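Alpha-amylase (Eubacterium rectale DSM 17629, PDB 6AZ5) is the family 41 carbohydrate-binding module (CBM41) of a surface-anchored amylase from a gut bacterium, and probably binds starch-derived alpha-glucans. Local coordinates at residues Lys22-Met27 with Lys70-Asn75; Gly82-Asp87 with Tyr102-Asp107. All coordinates share one frame; numbering follows the deposited sequence.

Interaction 1. Residues Lys22-Met27 with Lys70-Asn75; sequences KVDLWM and KARYDN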
loop_
_atom_site.group_PDB
_atom_site.type_symbol
_atom_site.label_atom_id
_atom_site.label_comp_id
_atom_site.label_asym_id
_atom_site.label_seq_id
_atom_site.Cartn_x
_atom_site.Cartn_y
_atom_site.Cartn_z
ATOM N N LYS A 22 -8.443 -9.581 -3.359
ATOM C CA LYS A 22 -9.581 -8.700 -3.141
ATOM C C LYS A 22 -9.156 -7.371 -2.510
ATOM O O LYS A 22 -9.846 -6.365 -2.646
ATOM C CB LYS A 22 -10.627 -9.402 -2.270
ATOM C CG LYS A 22 -10.933 -10.819 -2.740
ATOM C CD LYS A 22 -12.136 -11.434 -2.040
ATOM C CE LYS A 22 -12.363 -12.857 -2.531
ATOM N NZ LYS A 22 -13.665 -13.415 -2.087
ATOM N N VAL A 23 -8.022 -7.370 -1.818
ATOM C CA VAL A 23 -7.512 -6.141 -1.204
ATOM C C VAL A 23 -6.677 -5.363 -2.215
ATOM O O VAL A 23 -5.760 -5.923 -2.823
ATOM C CB VAL A 23 -6.646 -6.439 0.037
ATOM C CG1 VAL A 23 -6.278 -5.151 0.756
ATOM C CG2 VAL A 23 -7.363 -7.390 0.974
ATOM N N ASP A 24 -6.994 -4.088 -2.414
ATOM C CA ASP A 24 -6.156 -3.253 -3.269
ATOM C C ASP A 24 -5.928 -1.858 -2.691
ATOM O O ASP A 24 -6.301 -1.562 -1.552
ATOM C CB ASP A 24 -6.736 -3.150 -4.695
ATOM C CG ASP A 24 -8.104 -2.461 -4.758
ATOM O OD1 ASP A 24 -8.397 -1.570 -3.933
ATOM O OD2 ASP A 24 -8.893 -2.803 -5.669
ATOM N N LEU A 25 -5.277 -1.026 -3.492
ATOM C CA LEU A 25 -5.100 0.381 -3.198
ATOM C C LEU A 25 -5.723 1.179 -4.325
ATOM O O LEU A 25 -5.477 0.892 -5.495
ATOM C CB LEU A 25 -3.620 0.750 -3.069
ATOM C CG LEU A 25 -2.734 0.038 -2.059
ATOM C CD1 LEU A 25 -1.295 0.535 -2.201
ATOM C CD2 LEU A 25 -3.259 0.248 -0.634
ATOM N N TRP A 26 -6.530 2.172 -3.977
ATOM C CA TRP A 26 -6.987 3.142 -4.955
ATOM C C TRP A 26 -6.034 4.328 -4.916
ATOM O O TRP A 26 -5.919 5.000 -3.896
ATOM C CB TRP A 26 -8.418 3.585 -4.666
ATOM C CG TRP A 26 -9.027 4.340 -5.791
ATOM C CD1 TRP A 26 -9.099 5.694 -5.929
ATOM C CD2 TRP A 26 -9.647 3.782 -6.954
ATOM N NE1 TRP A 26 -9.734 6.015 -7.104
ATOM C CE2 TRP A 26 -10.081 4.856 -7.751
ATOM C CE3 TRP A 26 -9.882 2.474 -7.398
ATOM C CZ2 TRP A 26 -10.732 4.667 -8.969
ATOM C CZ3 TRP A 26 -10.532 2.288 -8.600
ATOM C CH2 TRP A 26 -10.948 3.379 -9.374
ATOM N N MET A 27 -5.336 4.581 -6.015
ATOM C CA MET A 27 -4.285 5.590 -5.994
ATOM C C MET A 27 -4.486 6.652 -7.060
ATOM O O MET A 27 -5.094 6.391 -8.100
ATOM C CB MET A 27 -2.918 4.923 -6.158
ATOM C CG MET A 27 -2.715 3.719 -5.262
ATOM S SD MET A 27 -1.092 2.953 -5.474
ATOM C CE MET A 27 -0.060 4.088 -4.548
ATOM N N LYS A 70 -5.807 5.181 -0.854
ATOM C CA LYS A 70 -6.493 4.560 0.268
ATOM C C LYS A 70 -6.711 3.076 -0.015
ATOM O O LYS A 70 -6.938 2.677 -1.155
ATOM C CB LYS A 70 -7.824 5.264 0.547
ATOM C CG LYS A 70 -8.801 5.197 -0.601
ATOM C CD LYS A 70 -10.032 6.058 -0.338
ATOM C CE LYS A 70 -9.707 7.535 -0.426
ATOM N NZ LYS A 70 -10.939 8.372 -0.473
ATOM N N ALA A 71 -6.624 2.260 1.025
ATOM C CA ALA A 71 -6.868 0.832 0.882
ATOM C C ALA A 71 -8.356 0.546 0.637
ATOM O O ALA A 71 -9.212 1.299 1.095
ATOM C CB ALA A 71 -6.380 0.094 2.113
ATOM N N ARG A 72 -8.651 -0.526 -0.099
ATOM C CA ARG A 72 -10.023 -1.017 -0.266
ATOM C C ARG A 72 -10.060 -2.499 0.085
ATOM O O ARG A 72 -9.176 -3.255 -0.318
ATOM C CB ARG A 72 -10.529 -0.780 -1.688
ATOM C CG ARG A 72 -10.546 0.677 -2.090
ATOM C CD ARG A 72 -11.293 0.878 -3.395
ATOM N NE ARG A 72 -10.806 -0.031 -4.426
ATOM C CZ ARG A 72 -11.343 -0.157 -5.635
ATOM N NH1 ARG A 72 -12.395 0.578 -5.973
ATOM N NH2 ARG A 72 -10.828 -1.021 -6.503
ATOM N N TYR A 73 -11.073 -2.911 0.845
ATOM C CA TYR A 73 -11.042 -4.209 1.526
ATOM C C TYR A 73 -11.551 -5.388 0.699
ATOM O O TYR A 73 -11.147 -6.532 0.923
ATOM C CB TYR A 73 -11.849 -4.136 2.826
ATOM C CG TYR A 73 -11.393 -3.060 3.787
ATOM C CD1 TYR A 73 -10.069 -2.646 3.822
ATOM C CD2 TYR A 73 -12.289 -2.457 4.658
ATOM C CE1 TYR A 73 -9.651 -1.660 4.697
ATOM C CE2 TYR A 73 -11.883 -1.473 5.538
ATOM C CZ TYR A 73 -10.564 -1.076 5.553
ATOM O OH TYR A 73 -10.157 -0.096 6.430
ATOM N N ASP A 74 -12.448 -5.120 -0.240
ATOM C CA ASP A 74 -13.034 -6.189 -1.043
ATOM C C ASP A 74 -13.438 -5.631 -2.398
ATOM O O ASP A 74 -14.568 -5.176 -2.580
ATOM C CB ASP A 74 -14.240 -6.804 -0.325
ATOM C CG ASP A 74 -14.689 -8.125 -0.942
ATOM O OD1 ASP A 74 -14.272 -8.441 -2.076
ATOM O OD2 ASP A 74 -15.471 -8.849 -0.287
ATOM N N ASN A 75 -12.512 -5.667 -3.350
ATOM C CA ASN A 75 -12.735 -5.008 -4.631
ATOM C C ASN A 75 -13.703 -5.769 -5.535
ATOM O O ASN A 75 -14.045 -5.297 -6.617
ATOM C CB ASN A 75 -11.406 -4.778 -5.358
ATOM C CG ASN A 75 -10.626 -6.065 -5.594
ATOM O OD1 ASN A 75 -11.151 -7.169 -5.450
ATOM N ND2 ASN A 75 -9.359 -5.917 -5.965
#

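Interaction 2. Residues Gly82-Asp87 with Tyr102-Asp107; sequences GSDTAD and YVDGSD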
loop_
_atom_site.group_PDB
_atom_site.type_symbol
_atom_site.label_atom_id
_atom_site.label_comp_id
_atom_site.label_asym_id
_atom_site.label_seq_id
_atom_site.Cartn_x
_atom_site.Cartn_y
_atom_site.Cartn_z
ATOM N N GLY A 82 -15.928 -1.798 1.132
ATOM C CA GLY A 82 -15.241 -1.099 2.201
ATOM C C GLY A 82 -13.884 -0.546 1.805
ATOM O O GLY A 82 -13.174 -1.128 0.986
ATOM N N SER A 83 -13.525 0.589 2.390
ATOM C CA SER A 83 -12.203 1.163 2.185
ATOM C C SER A 83 -11.612 1.630 3.510
ATOM O O SER A 83 -12.217 1.441 4.564
ATOM C CB SER A 83 -12.268 2.313 1.175
ATOM O OG SER A 83 -13.088 3.367 1.638
ATOM N N ASP A 84 -10.429 2.233 3.459
ATOM C CA ASP A 84 -9.779 2.748 4.665
ATOM C C ASP A 84 -10.572 3.928 5.239
ATOM O O ASP A 84 -11.456 4.480 4.564
ATOM C CB ASP A 84 -8.339 3.167 4.359
ATOM C CG ASP A 84 -7.549 3.532 5.608
ATOM O OD1 ASP A 84 -7.797 2.931 6.674
ATOM O OD2 ASP A 84 -6.693 4.438 5.523
ATOM N N THR A 85 -10.259 4.322 6.475
ATOM C CA THR A 85 -11.050 5.350 7.161
ATOM C C THR A 85 -10.859 6.798 6.674
ATOM O O THR A 85 -11.599 7.678 7.110
ATOM C CB THR A 85 -10.799 5.321 8.700
ATOM O OG1 THR A 85 -9.407 5.527 8.972
ATOM C CG2 THR A 85 -11.241 3.996 9.280
ATOM N N ALA A 86 -9.908 7.043 5.768
ATOM C CA ALA A 86 -9.703 8.390 5.198
ATOM C C ALA A 86 -8.708 8.434 4.030
ATOM O O ALA A 86 -8.009 7.456 3.768
ATOM C CB ALA A 86 -9.237 9.368 6.279
ATOM N N ASP A 87 -8.661 9.574 3.334
ATOM C CA ASP A 87 -7.629 9.863 2.333
ATOM C C ASP A 87 -6.235 9.787 2.944
ATOM O O ASP A 87 -5.963 10.432 3.958
ATOM C CB ASP A 87 -7.811 11.264 1.734
ATOM C CG ASP A 87 -8.768 11.295 0.556
ATOM O OD1 ASP A 87 -9.661 10.424 0.488
ATOM O OD2 ASP A 87 -8.625 12.204 -0.301
ATOM N N TYR A 102 2.183 0.903 5.219
ATOM C CA TYR A 102 0.847 1.446 5.299
ATOM C C TYR A 102 0.048 0.632 6.305
ATOM O O TYR A 102 -0.397 -0.478 6.020
ATOM C CB TYR A 102 0.205 1.454 3.906
ATOM C CG TYR A 102 -1.219 1.959 3.821
ATOM C CD1 TYR A 102 -1.795 2.683 4.857
ATOM C CD2 TYR A 102 -1.966 1.772 2.660
ATOM C CE1 TYR A 102 -3.092 3.155 4.765
ATOM C CE2 TYR A 102 -3.260 2.249 2.553
ATOM C CZ TYR A 102 -3.818 2.942 3.611
ATOM O OH TYR A 102 -5.104 3.423 3.517
ATOM N N VAL A 103 -0.099 1.196 7.499
ATOM C CA VAL A 103 -1.012 0.653 8.492
ATOM C C VAL A 103 -2.374 1.287 8.263
ATOM O O VAL A 103 -2.489 2.510 8.213
ATOM C CB VAL A 103 -0.535 0.918 9.933
ATOM C CG1 VAL A 103 -1.681 0.725 10.918
ATOM C CG2 VAL A 103 0.633 0.006 10.279
ATOM N N ASP A 104 -3.389 0.446 8.083
ATOM C CA ASP A 104 -4.758 0.912 7.932
ATOM C C ASP A 104 -5.083 1.858 9.083
ATOM O O ASP A 104 -4.931 1.489 10.249
ATOM C CB ASP A 104 -5.730 -0.270 7.904
ATOM C CG ASP A 104 -7.130 0.143 7.512
ATOM O OD1 ASP A 104 -7.398 0.233 6.297
ATOM O OD2 ASP A 104 -7.959 0.392 8.413
ATOM N N GLY A 105 -5.486 3.081 8.752
ATOM C CA GLY A 105 -5.766 4.086 9.760
ATOM C C GLY A 105 -4.806 5.268 9.784
ATOM O O GLY A 105 -4.985 6.200 10.567
ATOM N N SER A 106 -3.793 5.243 8.919
ATOM C CA SER A 106 -2.811 6.328 8.872
ATOM C C SER A 106 -2.080 6.424 7.532
ATOM O O SER A 106 -2.091 5.485 6.738
ATOM C CB SER A 106 -1.792 6.162 10.007
ATOM O OG SER A 106 -1.352 4.818 10.114
ATOM N N ASP A 107 -1.456 7.572 7.287
ATOM C CA ASP A 107 -0.600 7.756 6.123
ATOM C C ASP A 107 0.483 6.673 6.078
ATOM O O ASP A 107 0.981 6.245 7.122
ATOM C CB ASP A 107 0.046 9.147 6.140
ATOM C CG ASP A 107 -0.855 10.233 5.560
ATOM O OD1 ASP A 107 -1.675 9.927 4.673
ATOM O OD2 ASP A 107 -0.724 11.403 5.979
HETATM O O HOH W 1 -4.062 11.054 6.405
#

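Interaction 1. Residues Lys22-Met27 with Lys70-Asn75
A salt bridge between Asp-24 and Arg-72 is central to the polar side of this contact. Arg-72 grips the carboxylate side-on: NE lies 2.9 Å from Asp-24 OD1, on its syn lone pair, and NH2 lies 2.8 Å from Asp-24 OD2. Both bonds are nearly straight, and the two planar groups are only 20° from coplanar. The Asp-24 CG sits between the backbone N and the carbonyl carbon (chi1 64°), a torsion that places CG on the Arg-72 side, from where the carboxylate can meet the guanidinium. Asn-75 ND2 reaches Asp-24 OD2 at 3.2 Å from the other face of the carboxylate, and Ser-35 OG also bonds to OD2. Together these donors should favour the charged carboxylate and hold it against rotation.

The guanidinium is engaged over one face as well, where Trp-26 CE3 stands above its centre, with NH1 of Arg-72 3.5 Å from CE3; ring and guanidinium planes are 45° apart. Trp-79 adds a cation-pi contact to Arg-72 and an edge-to-face contact to Trp-26. Trp-26, partly exposed, and Trp-79 lie together on this face of the beta-sandwich, which is consistent with an aromatic glucan-binding platform as in other CBM41 modules.

Backbone bonds join strands 24-29 and 66-72 as antiparallel neighbours. Asp-24/Arg-72 and Trp-26/Lys-70 are hydrogen-bonded pairs flanking the non-hydrogen-bonded pair Leu-25/Ala-71. Past the strand end, Asn-75 N donates to Lys-22 O at 2.8 Å.

Apolar contact falls on the other face of the sheet, where Leu-25 CD2 comes within 4.2 Å of Ala-71 CB. Ile-7 and Tyr-9 of strand 3-10 pack against Leu-25 and Ala-71 respectively.

Interaction 2. Residues Gly82-Asp87 with Tyr102-Asp107
A type II beta turn from Val-103 to Ser-106, following strand 99-103, sets Asp-104 and Gly-105 against Asp-84 in the loop that joins strands 66-72 and 88-91. Gly-105 takes the third turn position at phi 113°, where a CB would collide with the preceding carbonyl oxygen. The turn is closed by Ser-106 N bonding to Val-103 O.

Asp-84 reaches across with CG anti to its backbone N (chi1 -172°), and its two oxygens take different partners. OD2 meets Tyr-102 tip to tip: the phenol OH donates to it over 2.8 Å, arriving from above the carboxylate plane, while OD2 lies at the edge of the ring. Arg-88 NE forms a salt bridge to the same oxygen, and Tyr-102 OH in turn accepts from Ala-71 N. OD1 receives a weak bond from Thr-85 N and approaches Gly-105 N to 3.1 Å. It also lies 2.8 Å from OD1 of Asp-104, the two acidic side chains sliding past each other in opposite directions with their carboxylate planes 63° apart. Tyr-9 OH and Tyr-73 OH both bond to Asp-104 OD1.

At the far end of the contact, a water donates to Asp-87 O and, weakly, to Asp-107 OD1, whose further partner is Ser-89 N. An alanine in place of Asp-84 would probably leave Arg-88 NE without its charged mate and Tyr-102 OH without its acceptor, setting the tyrosine tip less firmly.

Two carboxylate oxygens this close would repel if both groups were fully charged, so one acid may have a raised pKa, although Arg-88 and the tyrosine hydroxyls probably offset part of the cost.

Interactions 1 and 2 follow each other along the chain, their centres about 10 Å apart, and both reach the same sheet. Segment 70-75 is the bridge: its strand pairs with 24-27 on one side and the chain at 82-84 on the other, with Tyr-73 N probably bonded to Gly-82 O at 2.8 Å. A salt bridge from Lys-70 NZ to Asp-87 OD1, 2.6 Å long, ties the two contacts further. Ala-71 N bonds to Tyr-102 OH, and Tyr-73 OH to the carboxylate of Asp-104. Trp-26 in interaction 1, with Trp-79 beside it, is probably nearer the glucan-binding surface, by analogy with other CBM41 modules, while interaction 2 joins loop to turn.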